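Local coordinates for Atu0111 protein (Agrobacterium tumefaciens, PDB 2FSQ) that is of unknown function but, as a member of the 2H clan, may act as a phosphoesterase, at residues F37-N43 with E225-N230; I59-R63 with F77-S81; Q74-T78 with S184-F190; L83-V87 with Y177-L183. All blocks are in the same frame, centred on the assembly; numbering follows the deposited sequence. Where two conformers were deposited one is given.

Contact 1. Residues F37-N43 with E225-N230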
# COMPACT_ATOMS: atom_id res chain seq x y z
N PHE A 37 -12.51 -9.39 0.19
CA PHE A 37 -12.57 -7.92 0.21
C PHE A 37 -13.96 -7.38 -0.01
O PHE A 37 -14.72 -7.91 -0.83
CB PHE A 37 -11.52 -7.31 -0.73
CG PHE A 37 -10.11 -7.59 -0.26
CD1 PHE A 37 -9.60 -6.90 0.82
CD2 PHE A 37 -9.34 -8.59 -0.85
CE1 PHE A 37 -8.33 -7.18 1.31
CE2 PHE A 37 -8.05 -8.86 -0.37
CZ PHE A 37 -7.55 -8.15 0.70
N LEU A 38 -14.30 -6.34 0.77
CA LEU A 38 -15.64 -5.78 0.81
C LEU A 38 -15.70 -4.41 0.13
O LEU A 38 -14.67 -3.76 -0.05
CB LEU A 38 -16.12 -5.65 2.26
CG LEU A 38 -16.19 -6.94 3.10
CD1 LEU A 38 -16.54 -6.61 4.54
CD2 LEU A 38 -17.15 -7.97 2.51
N PRO A 39 -16.90 -3.97 -0.26
CA PRO A 39 -17.02 -2.66 -0.90
C PRO A 39 -16.55 -1.54 0.02
O PRO A 39 -17.03 -1.41 1.15
CB PRO A 39 -18.52 -2.52 -1.16
CG PRO A 39 -19.04 -3.91 -1.10
CD PRO A 39 -18.19 -4.67 -0.17
N GLU A 40 -15.61 -0.74 -0.46
CA GLU A 40 -15.00 0.33 0.33
C GLU A 40 -14.40 1.36 -0.66
O GLU A 40 -13.17 1.46 -0.80
CB GLU A 40 -13.91 -0.26 1.25
CG GLU A 40 -13.46 0.71 2.34
CD GLU A 40 -12.28 0.20 3.16
OE1 GLU A 40 -11.88 0.89 4.12
OE2 GLU A 40 -11.73 -0.88 2.83
N PRO A 41 -15.27 2.07 -1.41
CA PRO A 41 -14.75 2.84 -2.54
C PRO A 41 -13.96 4.08 -2.17
O PRO A 41 -14.22 4.71 -1.15
CB PRO A 41 -16.01 3.26 -3.32
CG PRO A 41 -17.12 2.46 -2.73
CD PRO A 41 -16.74 2.08 -1.34
N GLY A 42 -13.02 4.43 -3.03
CA GLY A 42 -12.19 5.60 -2.80
C GLY A 42 -11.38 5.94 -4.02
O GLY A 42 -11.62 5.42 -5.12
N ASN A 43 -10.39 6.80 -3.81
CA ASN A 43 -9.45 7.13 -4.85
C ASN A 43 -8.06 7.32 -4.22
O ASN A 43 -7.94 7.33 -2.99
CB ASN A 43 -9.92 8.34 -5.68
CG ASN A 43 -10.22 9.57 -4.83
OD1 ASN A 43 -9.43 9.96 -3.98
ND2 ASN A 43 -11.35 10.21 -5.12
N GLU A 225 -9.15 5.25 -9.20
CA GLU A 225 -10.31 4.97 -8.35
C GLU A 225 -10.43 3.47 -8.08
O GLU A 225 -9.94 2.65 -8.87
CB GLU A 225 -11.60 5.53 -8.97
CG GLU A 225 -11.99 4.79 -10.23
CD GLU A 225 -13.19 5.37 -10.95
OE1 GLU A 225 -13.70 6.44 -10.54
OE2 GLU A 225 -13.60 4.75 -11.95
N PHE A 226 -11.10 3.11 -7.00
CA PHE A 226 -11.29 1.71 -6.65
C PHE A 226 -12.63 1.51 -5.96
O PHE A 226 -13.10 2.42 -5.26
CB PHE A 226 -10.15 1.19 -5.77
CG PHE A 226 -9.95 1.99 -4.50
CD1 PHE A 226 -10.65 1.66 -3.34
CD2 PHE A 226 -9.04 3.05 -4.46
CE1 PHE A 226 -10.47 2.40 -2.14
CE2 PHE A 226 -8.85 3.80 -3.29
CZ PHE A 226 -9.54 3.46 -2.12
N LYS A 227 -13.21 0.32 -6.14
CA LYS A 227 -14.40 -0.09 -5.39
C LYS A 227 -14.00 -0.78 -4.09
O LYS A 227 -14.68 -0.69 -3.08
CB LYS A 227 -15.26 -1.06 -6.24
CG LYS A 227 -16.43 -1.70 -5.48
CD LYS A 227 -17.44 -2.40 -6.40
CE LYS A 227 -18.89 -2.13 -5.93
NZ LYS A 227 -19.98 -2.58 -6.90
N ASP A 228 -12.85 -1.46 -4.13
CA ASP A 228 -12.39 -2.33 -3.06
C ASP A 228 -10.90 -2.54 -3.32
O ASP A 228 -10.34 -1.96 -4.27
CB ASP A 228 -13.17 -3.67 -3.01
CG ASP A 228 -13.11 -4.44 -4.31
OD1 ASP A 228 -12.11 -4.32 -5.05
OD2 ASP A 228 -14.10 -5.17 -4.58
N MSE A 229 -10.26 -3.39 -2.53
CA MSE A 229 -8.81 -3.56 -2.62
C MSE A 229 -8.34 -4.38 -3.81
O MSE A 229 -7.14 -4.58 -3.99
CB MSE A 229 -8.29 -4.23 -1.35
CG MSE A 229 -8.48 -3.39 -0.10
SE MSE A 229 -7.74 -1.54 -0.17
CE MSE A 229 -9.39 -0.56 -0.41
N ASN A 230 -9.28 -4.87 -4.61
CA ASN A 230 -8.94 -5.82 -5.68
C ASN A 230 -8.44 -5.19 -6.99
O ASN A 230 -7.84 -5.89 -7.81
CB ASN A 230 -10.15 -6.71 -6.01
CG ASN A 230 -10.48 -7.68 -4.91
OD1 ASN A 230 -11.65 -7.89 -4.57
ND2 ASN A 230 -9.45 -8.27 -4.34
O HOH W 1 -13.69 -9.37 -3.06
O HOH W 2 -15.98 -6.07 -2.65
O HOH W 3 -11.89 -3.73 0.07
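Phe226 lays its ring against the backbone of Gly42, and this is the tight part of the contact. Its CG sits between the backbone N and the carbonyl carbon (chi1 56°), which turns the ring back across the neighbouring strand. Gly42 CA lies over the ring face, 3.8 Å from the centroid, a CH-pi contact. Glu40 O meets the same ring at its edge, 3.2 Å from Phe226 CE1. Gly42 and Phe226 form an antiparallel hydrogen-bonded pair, Gly42 N to Phe226 O and Phe226 N to Gly42 O, each 3.0 Å. Their strands are the central two of the four-stranded sheet. One more bond, Glu40 N to Lys227 O at 2.8 Å, is nearly straight. The Glu40 carboxylate turns to Arg30 and Ser94. Selenomethionine Met229 adds dry packing, with CB over one face of the Phe37 ring, 3.7 Å from Phe37 CD1.

Beside this apolar contact, water takes over. Water 3 joins Leu38 O to Met229 N. Waters 1 and 2 link Phe37 O to Asn230 OD1 and Asp228 OD2. Asp228 OD1 also closes an Asx turn with Asn230 N. The chemistry implies strand ends fixed by direct backbone hydrogen bonds and a loop whose polar links run largely through water.

Contact 2. Residues I59-R63 with F77-S81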
# COMPACT_ATOMS: atom_id res chain seq x y z
N ILE A 59 8.40 -10.58 -6.92
CA ILE A 59 7.46 -10.28 -5.84
C ILE A 59 6.43 -11.40 -5.72
O ILE A 59 6.06 -11.80 -4.61
CB ILE A 59 6.79 -8.91 -6.06
CG1 ILE A 59 7.84 -7.80 -5.85
CG2 ILE A 59 5.59 -8.74 -5.11
CD1 ILE A 59 7.39 -6.41 -6.27
N VAL A 60 6.02 -11.93 -6.87
CA VAL A 60 5.06 -13.03 -6.89
C VAL A 60 5.66 -14.28 -6.23
O VAL A 60 4.96 -15.00 -5.53
CB VAL A 60 4.53 -13.29 -8.31
CG1 VAL A 60 3.71 -14.58 -8.37
CG2 VAL A 60 3.65 -12.12 -8.76
N SER A 61 6.96 -14.52 -6.42
CA SER A 61 7.63 -15.62 -5.72
C SER A 61 7.64 -15.44 -4.20
O SER A 61 7.42 -16.40 -3.45
CB SER A 61 9.06 -15.80 -6.23
OG SER A 61 9.06 -16.32 -7.54
N THR A 62 7.90 -14.22 -3.74
CA THR A 62 7.86 -13.90 -2.32
C THR A 62 6.46 -14.18 -1.78
O THR A 62 6.28 -14.84 -0.76
CB THR A 62 8.25 -12.42 -2.08
OG1 THR A 62 9.53 -12.16 -2.67
CG2 THR A 62 8.26 -12.08 -0.58
N ARG A 63 5.47 -13.65 -2.49
CA ARG A 63 4.06 -13.83 -2.17
C ARG A 63 3.66 -15.32 -2.07
O ARG A 63 2.95 -15.71 -1.13
CB ARG A 63 3.22 -13.11 -3.22
CG ARG A 63 1.71 -13.15 -3.02
CD ARG A 63 1.08 -12.42 -4.18
NE ARG A 63 -0.38 -12.38 -4.13
CZ ARG A 63 -1.19 -13.37 -4.52
NH1 ARG A 63 -0.68 -14.50 -5.02
NH2 ARG A 63 -2.51 -13.21 -4.42
N PHE A 77 -5.05 -12.07 0.97
CA PHE A 77 -4.14 -11.67 -0.10
C PHE A 77 -4.90 -10.95 -1.19
O PHE A 77 -6.00 -11.36 -1.58
CB PHE A 77 -3.43 -12.91 -0.71
CG PHE A 77 -2.35 -13.48 0.17
CD1 PHE A 77 -1.01 -13.15 -0.05
CD2 PHE A 77 -2.67 -14.32 1.23
CE1 PHE A 77 -0.01 -13.68 0.77
CE2 PHE A 77 -1.70 -14.85 2.04
CZ PHE A 77 -0.36 -14.53 1.82
N THR A 78 -4.31 -9.87 -1.69
CA THR A 78 -4.87 -9.10 -2.79
C THR A 78 -4.44 -9.74 -4.12
O THR A 78 -3.45 -10.47 -4.17
CB THR A 78 -4.36 -7.66 -2.69
OG1 THR A 78 -2.93 -7.69 -2.67
CG2 THR A 78 -4.84 -7.02 -1.39
N PRO A 79 -5.16 -9.45 -5.21
CA PRO A 79 -4.78 -10.04 -6.51
C PRO A 79 -3.40 -9.58 -6.98
O PRO A 79 -3.01 -8.45 -6.74
CB PRO A 79 -5.87 -9.53 -7.47
CG PRO A 79 -7.03 -9.23 -6.55
CD PRO A 79 -6.40 -8.66 -5.31
N VAL A 80 -2.69 -10.44 -7.69
CA VAL A 80 -1.41 -10.05 -8.25
C VAL A 80 -1.55 -8.79 -9.11
O VAL A 80 -0.71 -7.87 -9.04
CB VAL A 80 -0.77 -11.20 -9.04
CG1 VAL A 80 0.44 -10.70 -9.83
CG2 VAL A 80 -0.39 -12.33 -8.08
N SER A 81 -2.62 -8.69 -9.90
CA SER A 81 -2.76 -7.54 -10.79
C SER A 81 -3.05 -6.21 -10.05
O SER A 81 -3.03 -5.16 -10.68
CB SER A 81 -3.85 -7.76 -11.84
OG SER A 81 -5.12 -7.91 -11.21
O HOH W 4 -0.91 -10.00 -2.90
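Val60 and Arg63 face Val80 and Phe77 across a wide backbone spacing. The nearest CA atoms, Val60 CA and Val80 CA, are 7.3 Å apart, and no backbone atoms pair between the segments. This is a helix packed beside a loop of the alpha-beta fold. Residues 59-63 belong to helix 54-67. Residues 77-81 leave strand 75-77 and enter a short 3-10 turn on the way to strand 84-92. Val60 and Arg63 are three residues apart, and the extended arginine and a valine pair close the gap.

Arg63 does most of this. Its CG is anti to the backbone N (chi1 -178°), and the chain, extended to NE, carries the guanidinium across to the loop. Phe77 CD1 lies over one face of that group and Val80 CG2 over the opposite face, 3.8 Å from Arg63 CZ. The Phe77 ring stands steeply to the guanidinium, with the planes 75° apart, so the two are not stacked. The ring also packs on Phe66 and Leu67 of the same helix. Val60 and Val80 cross at about a right angle, Val60 CG2 touching Val80 CG1 at 3.7 Å.

The polar grip is on one carbonyl. Arg63 NH2 donates to Thr78 O at 2.9 Å, tilted 17° from the guanidinium plane. Water 4, in that plane, accepts from Arg63 NE at 2.7 Å and donates to Thr78 O at 2.9 Å.

Contact 3. Residues Q74-T78 with S184-F190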
# COMPACT_ATOMS: atom_id res chain seq x y z
N GLN A 74 -4.90 -16.94 7.71
CA GLN A 74 -5.24 -15.79 8.56
C GLN A 74 -4.93 -14.45 7.88
O GLN A 74 -4.98 -13.41 8.53
CB GLN A 74 -4.46 -15.85 9.87
CG GLN A 74 -4.65 -17.14 10.65
CD GLN A 74 -3.87 -17.14 11.95
OE1 GLN A 74 -3.98 -16.22 12.77
NE2 GLN A 74 -3.10 -18.17 12.15
N LEU A 75 -4.60 -14.52 6.60
CA LEU A 75 -4.23 -13.35 5.79
C LEU A 75 -5.16 -13.25 4.61
O LEU A 75 -5.63 -14.26 4.09
CB LEU A 75 -2.80 -13.51 5.28
CG LEU A 75 -1.69 -13.59 6.33
CD1 LEU A 75 -0.34 -13.83 5.65
CD2 LEU A 75 -1.62 -12.32 7.14
N ALA A 76 -5.47 -12.02 4.20
CA ALA A 76 -6.29 -11.78 3.03
C ALA A 76 -5.38 -11.23 1.95
O ALA A 76 -4.93 -10.06 2.01
CB ALA A 76 -7.40 -10.79 3.33
N PHE A 77 -5.05 -12.07 0.97
CA PHE A 77 -4.14 -11.67 -0.10
C PHE A 77 -4.90 -10.95 -1.19
O PHE A 77 -6.00 -11.36 -1.58
CB PHE A 77 -3.43 -12.91 -0.71
CG PHE A 77 -2.35 -13.48 0.17
CD1 PHE A 77 -1.01 -13.15 -0.05
CD2 PHE A 77 -2.67 -14.32 1.23
CE1 PHE A 77 -0.01 -13.68 0.77
CE2 PHE A 77 -1.70 -14.85 2.04
CZ PHE A 77 -0.36 -14.53 1.82
N THR A 78 -4.31 -9.87 -1.69
CA THR A 78 -4.87 -9.10 -2.79
C THR A 78 -4.44 -9.74 -4.12
O THR A 78 -3.45 -10.47 -4.17
CB THR A 78 -4.36 -7.66 -2.69
OG1 THR A 78 -2.93 -7.69 -2.67
CG2 THR A 78 -4.84 -7.02 -1.39
N SER A 184 -0.84 -8.50 1.66
CA SER A 184 -1.99 -9.07 2.36
C SER A 184 -2.44 -8.16 3.48
O SER A 184 -1.72 -7.23 3.86
CB SER A 184 -1.66 -10.45 2.96
OG SER A 184 -0.88 -10.33 4.13
N TYR A 185 -3.61 -8.47 4.02
CA TYR A 185 -4.09 -7.87 5.26
C TYR A 185 -4.18 -8.94 6.32
O TYR A 185 -4.59 -10.07 6.04
CB TYR A 185 -5.47 -7.25 5.04
CG TYR A 185 -5.42 -5.96 4.27
CD1 TYR A 185 -5.41 -4.74 4.95
CD2 TYR A 185 -5.34 -5.96 2.88
CE1 TYR A 185 -5.32 -3.55 4.26
CE2 TYR A 185 -5.26 -4.75 2.18
CZ TYR A 185 -5.24 -3.56 2.88
OH TYR A 185 -5.17 -2.37 2.20
N ILE A 186 -3.87 -8.57 7.56
CA ILE A 186 -4.05 -9.50 8.68
C ILE A 186 -5.55 -9.61 8.99
O ILE A 186 -6.20 -8.60 9.29
CB ILE A 186 -3.32 -9.00 9.94
CG1 ILE A 186 -1.87 -8.63 9.63
CG2 ILE A 186 -3.47 -10.02 11.08
CD1 ILE A 186 -1.01 -9.79 9.30
N VAL A 187 -6.09 -10.82 8.92
CA VAL A 187 -7.48 -11.08 9.27
C VAL A 187 -7.65 -11.45 10.74
O VAL A 187 -8.60 -11.00 11.40
CB VAL A 187 -8.08 -12.17 8.37
CG1 VAL A 187 -9.58 -12.37 8.68
CG2 VAL A 187 -7.88 -11.82 6.92
N SER A 188 -6.72 -12.27 11.25
CA SER A 188 -6.67 -12.62 12.68
C SER A 188 -5.23 -12.66 13.13
O SER A 188 -4.36 -13.03 12.36
CB SER A 188 -7.37 -13.96 12.98
OG SER A 188 -6.80 -15.04 12.25
N TRP A 189 -4.99 -12.24 14.37
CA TRP A 189 -3.63 -12.13 14.89
C TRP A 189 -2.96 -13.50 14.99
O TRP A 189 -3.64 -14.51 15.14
CB TRP A 189 -3.62 -11.38 16.24
CG TRP A 189 -4.28 -10.01 16.19
CD1 TRP A 189 -5.39 -9.62 16.89
CD2 TRP A 189 -3.89 -8.89 15.40
NE1 TRP A 189 -5.71 -8.31 16.59
CE2 TRP A 189 -4.80 -7.83 15.68
CE3 TRP A 189 -2.84 -8.65 14.50
CZ2 TRP A 189 -4.71 -6.57 15.08
CZ3 TRP A 189 -2.75 -7.39 13.90
CH2 TRP A 189 -3.68 -6.36 14.20
N PHE A 190 -1.64 -13.51 14.86
CA PHE A 190 -0.87 -14.76 14.86
C PHE A 190 -0.53 -15.20 16.27
O PHE A 190 -0.13 -14.38 17.10
CB PHE A 190 0.46 -14.58 14.11
CG PHE A 190 0.35 -14.56 12.60
CD1 PHE A 190 -0.84 -14.22 11.94
CD2 PHE A 190 1.48 -14.82 11.84
CE1 PHE A 190 -0.88 -14.19 10.55
CE2 PHE A 190 1.44 -14.79 10.46
CZ PHE A 190 0.25 -14.47 9.81
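Leu75 and Ile186 lie side by side and point the same way. Their ends are pressed together, Leu75 CD2 to Ile186 CD1 at only 3.4 Å, tighter than usual for two methyls. Phe190 comes to the same leucine from another direction, crossing it at about a right angle, with Phe190 CZ 3.9 Å from Leu75 CD2. Trp198 of helix 195-212 packs on both Leu75 and Phe190. On the same face of the sheet, Ser184 CB sits over the centre of the Phe77 ring in a CH-pi contact, 4.1 Å from the centroid and 9° off the normal. Ser184 OG is hydrogen-bonded to Pro140 O.

The backbone beneath these groups is a two-stranded antiparallel ribbon of strands 75-77 and 184-186. Ala76 and Tyr185 are its hydrogen-bonded pair. Ala76 N reaches Tyr185 O at 2.8 Å, in the carbonyl plane, and Tyr185 N returns to Ala76 O at 2.9 Å. Past the ribbon, Gln74 O takes Val187 N at 2.8 Å and, weakly, Ser188 N at 3.4 Å.

The other face carries Ala76 and Tyr185. Ala76 CB packs on Val187 CG2 at 3.8 Å. Thr78 CG2 approaches the Tyr185 ring at its edge. The ring also meets His26 nearly at right angles, and Tyr185 OH is hydrogen-bonded to Arg30. Beyond the strand end, the aliphatic part of the Gln74 side chain runs against Ser188 OG.

Contact 4. Residues L83-V87 with Y177-L183. With ACY (acetic acid), chain B.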
# COMPACT_ATOMS: atom_id res chain seq x y z
N LEU A 83 -1.24 -5.27 -7.33
CA LEU A 83 -0.06 -4.87 -6.55
C LEU A 83 0.42 -3.48 -6.93
O LEU A 83 0.53 -3.14 -8.11
CB LEU A 83 1.06 -5.90 -6.70
CG LEU A 83 0.77 -7.28 -6.10
CD1 LEU A 83 1.87 -8.31 -6.45
CD2 LEU A 83 0.51 -7.25 -4.58
N HIS A 84 0.69 -2.68 -5.90
CA HIS A 84 1.06 -1.29 -6.14
C HIS A 84 1.75 -0.73 -4.92
O HIS A 84 1.58 -1.25 -3.81
CB HIS A 84 -0.19 -0.43 -6.39
CG HIS A 84 -1.18 -0.49 -5.26
ND1 HIS A 84 -1.30 0.48 -4.28
CD2 HIS A 84 -2.12 -1.42 -4.98
CE1 HIS A 84 -2.25 0.12 -3.43
NE2 HIS A 84 -2.77 -1.02 -3.84
N MSE A 85 2.51 0.33 -5.13
CA MSE A 85 2.98 1.15 -4.02
C MSE A 85 2.15 2.43 -4.03
O MSE A 85 2.19 3.19 -5.00
CB MSE A 85 4.46 1.52 -4.18
CG MSE A 85 4.94 2.32 -2.97
SE MSE A 85 6.77 3.01 -3.25
CE MSE A 85 6.27 4.60 -4.24
N THR A 86 1.43 2.71 -2.94
CA THR A 86 0.73 3.99 -2.83
C THR A 86 1.75 5.13 -2.70
O THR A 86 2.75 5.01 -1.99
CB THR A 86 -0.22 3.96 -1.64
OG1 THR A 86 -1.16 2.91 -1.87
CG2 THR A 86 -0.98 5.29 -1.46
N VAL A 87 1.52 6.19 -3.47
CA VAL A 87 2.35 7.39 -3.37
C VAL A 87 1.66 8.41 -2.46
O VAL A 87 2.29 9.02 -1.61
CB VAL A 87 2.59 8.02 -4.75
CG1 VAL A 87 3.43 9.30 -4.66
CG2 VAL A 87 3.30 7.00 -5.65
N TYR A 177 5.92 9.15 6.48
CA TYR A 177 5.20 8.10 5.75
C TYR A 177 6.06 6.89 5.43
O TYR A 177 7.17 7.03 4.90
CB TYR A 177 4.60 8.71 4.46
CG TYR A 177 3.77 7.72 3.68
CD1 TYR A 177 2.51 7.35 4.11
CD2 TYR A 177 4.28 7.13 2.52
CE1 TYR A 177 1.76 6.42 3.42
CE2 TYR A 177 3.54 6.18 1.82
CZ TYR A 177 2.28 5.82 2.27
OH TYR A 177 1.53 4.88 1.59
N GLU A 178 5.54 5.69 5.72
CA GLU A 178 6.22 4.45 5.37
C GLU A 178 5.71 3.91 4.02
O GLU A 178 4.55 3.46 3.90
CB GLU A 178 6.02 3.41 6.47
CG GLU A 178 6.74 2.10 6.18
CD GLU A 178 6.59 1.10 7.31
OE1 GLU A 178 5.47 0.59 7.51
OE2 GLU A 178 7.60 0.83 7.98
N PHE A 179 6.57 3.98 3.01
CA PHE A 179 6.24 3.41 1.72
C PHE A 179 6.22 1.89 1.80
O PHE A 179 7.05 1.28 2.46
CB PHE A 179 7.23 3.87 0.65
CG PHE A 179 7.16 5.33 0.35
CD1 PHE A 179 6.20 5.83 -0.54
CD2 PHE A 179 8.04 6.21 0.96
CE1 PHE A 179 6.15 7.19 -0.81
CE2 PHE A 179 7.97 7.56 0.68
CZ PHE A 179 7.03 8.05 -0.19
N HIS A 180 5.29 1.28 1.07
CA HIS A 180 5.17 -0.17 1.14
C HIS A 180 4.40 -0.70 -0.05
O HIS A 180 3.68 0.06 -0.72
CB HIS A 180 4.48 -0.58 2.43
CG HIS A 180 3.12 0.00 2.59
ND1 HIS A 180 2.91 1.32 2.97
CD2 HIS A 180 1.88 -0.53 2.41
CE1 HIS A 180 1.61 1.56 3.02
NE2 HIS A 180 0.97 0.45 2.69
N ILE A 181 4.56 -1.99 -0.31
CA ILE A 181 3.64 -2.71 -1.19
C ILE A 181 2.90 -3.74 -0.34
O ILE A 181 3.50 -4.59 0.31
CB ILE A 181 4.39 -3.40 -2.35
CG1 ILE A 181 4.93 -2.32 -3.29
CG2 ILE A 181 3.47 -4.36 -3.08
CD1 ILE A 181 5.73 -2.83 -4.47
N THR A 182 1.58 -3.64 -0.34
CA THR A 182 0.76 -4.58 0.40
C THR A 182 0.64 -5.89 -0.37
O THR A 182 0.26 -5.89 -1.54
CB THR A 182 -0.62 -3.95 0.63
OG1 THR A 182 -0.46 -2.80 1.46
CG2 THR A 182 -1.59 -4.96 1.29
N LEU A 183 0.99 -6.99 0.29
CA LEU A 183 0.70 -8.31 -0.24
C LEU A 183 -0.56 -8.89 0.41
O LEU A 183 -1.26 -9.68 -0.21
CB LEU A 183 1.88 -9.27 0.00
CG LEU A 183 3.17 -8.91 -0.74
CD1 LEU A 183 4.23 -9.94 -0.41
CD2 LEU A 183 2.95 -8.84 -2.25
C ACY B . -1.65 0.38 0.98
O ACY B . -1.76 -0.58 0.18
OXT ACY B . -1.37 1.56 0.63
CH3 ACY B . -1.80 0.11 2.45
O HOH W 5 -0.36 -3.87 -3.30
O HOH W 6 0.03 -1.64 -1.64
O HOH W 7 3.12 3.24 0.05
O HOH W 8 1.19 1.14 -0.58
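His84 and His180 share one torsion: CG stands between the backbone N and the carbonyl carbon, chi1 57° in His84 and 59° in His180. Both rings therefore rise on the side where an acetate is bound. Thr86 and Thr182 also match, each OG1 being anti to its carbonyl carbon. Each hydroxyl donates to one acetate oxygen, Thr86 OG1 to OXT at 2.8 Å and Thr182 OG1 to O at 2.9 Å. The His180 ring is held by its other nitrogen: ND1 donates to Glu178 O at 2.9 Å, in the ring plane. The approach of the acetate methyl to His180 NE2 is too close in the model, so its placement is doubtful.

His84-Met85-Thr86 and His180-Ile181-Thr182 match the paired H-x-T motifs of 2H phosphoesterases, whose histidines line the active site; this is consistent with a similar site here. The acetate probably comes from the crystallisation liquor, but it may mark where a phosphate binds. The strands carrying the motifs are edge strands of two different sheets, 143° apart in direction.

Between them water replaces direct backbone pairing. Water 5 joins His84 N to Thr182 O. Water 6 bridges His84 O and Thr182 N, and water 8 bridges Thr86 N and His180 O; both also bond the acetate. Water 7 lies between Thr86 O, His180 N and Tyr177 OH.

Apolar groups close the rest. Met85, a selenomethionine, brings SE obliquely to the Phe179 ring, 5.0 Å from the centroid, a Met-aromatic contact. Met85 CB touches Ile181 CG1 at 4.0 Å, and Leu83 CD2 meets Leu183 CD2 at 3.7 Å.

How the contacts relate
Contact 4 lies near the centre of the chain, while contacts 1, 2 and 3 lie further out. Contact 2 is a surface contact and the smallest in buried area. Contacts 1, 3 and 4 are partly buried; contacts 1 and 3 use direct antiparallel pairing. In contact 4 water fills that role, where edge strands of two different sheets face each other. Contact 2 relies on an arginine instead. Contacts 2 and 3 share Phe77 and Thr78, so the helix and the ribbon are joined there. Phe37 of contact 1 packs on both residues and on Tyr185. Contacts 1 and 4 do not touch, but both reach the four-stranded sheet, through strands 42-48 and 84-92.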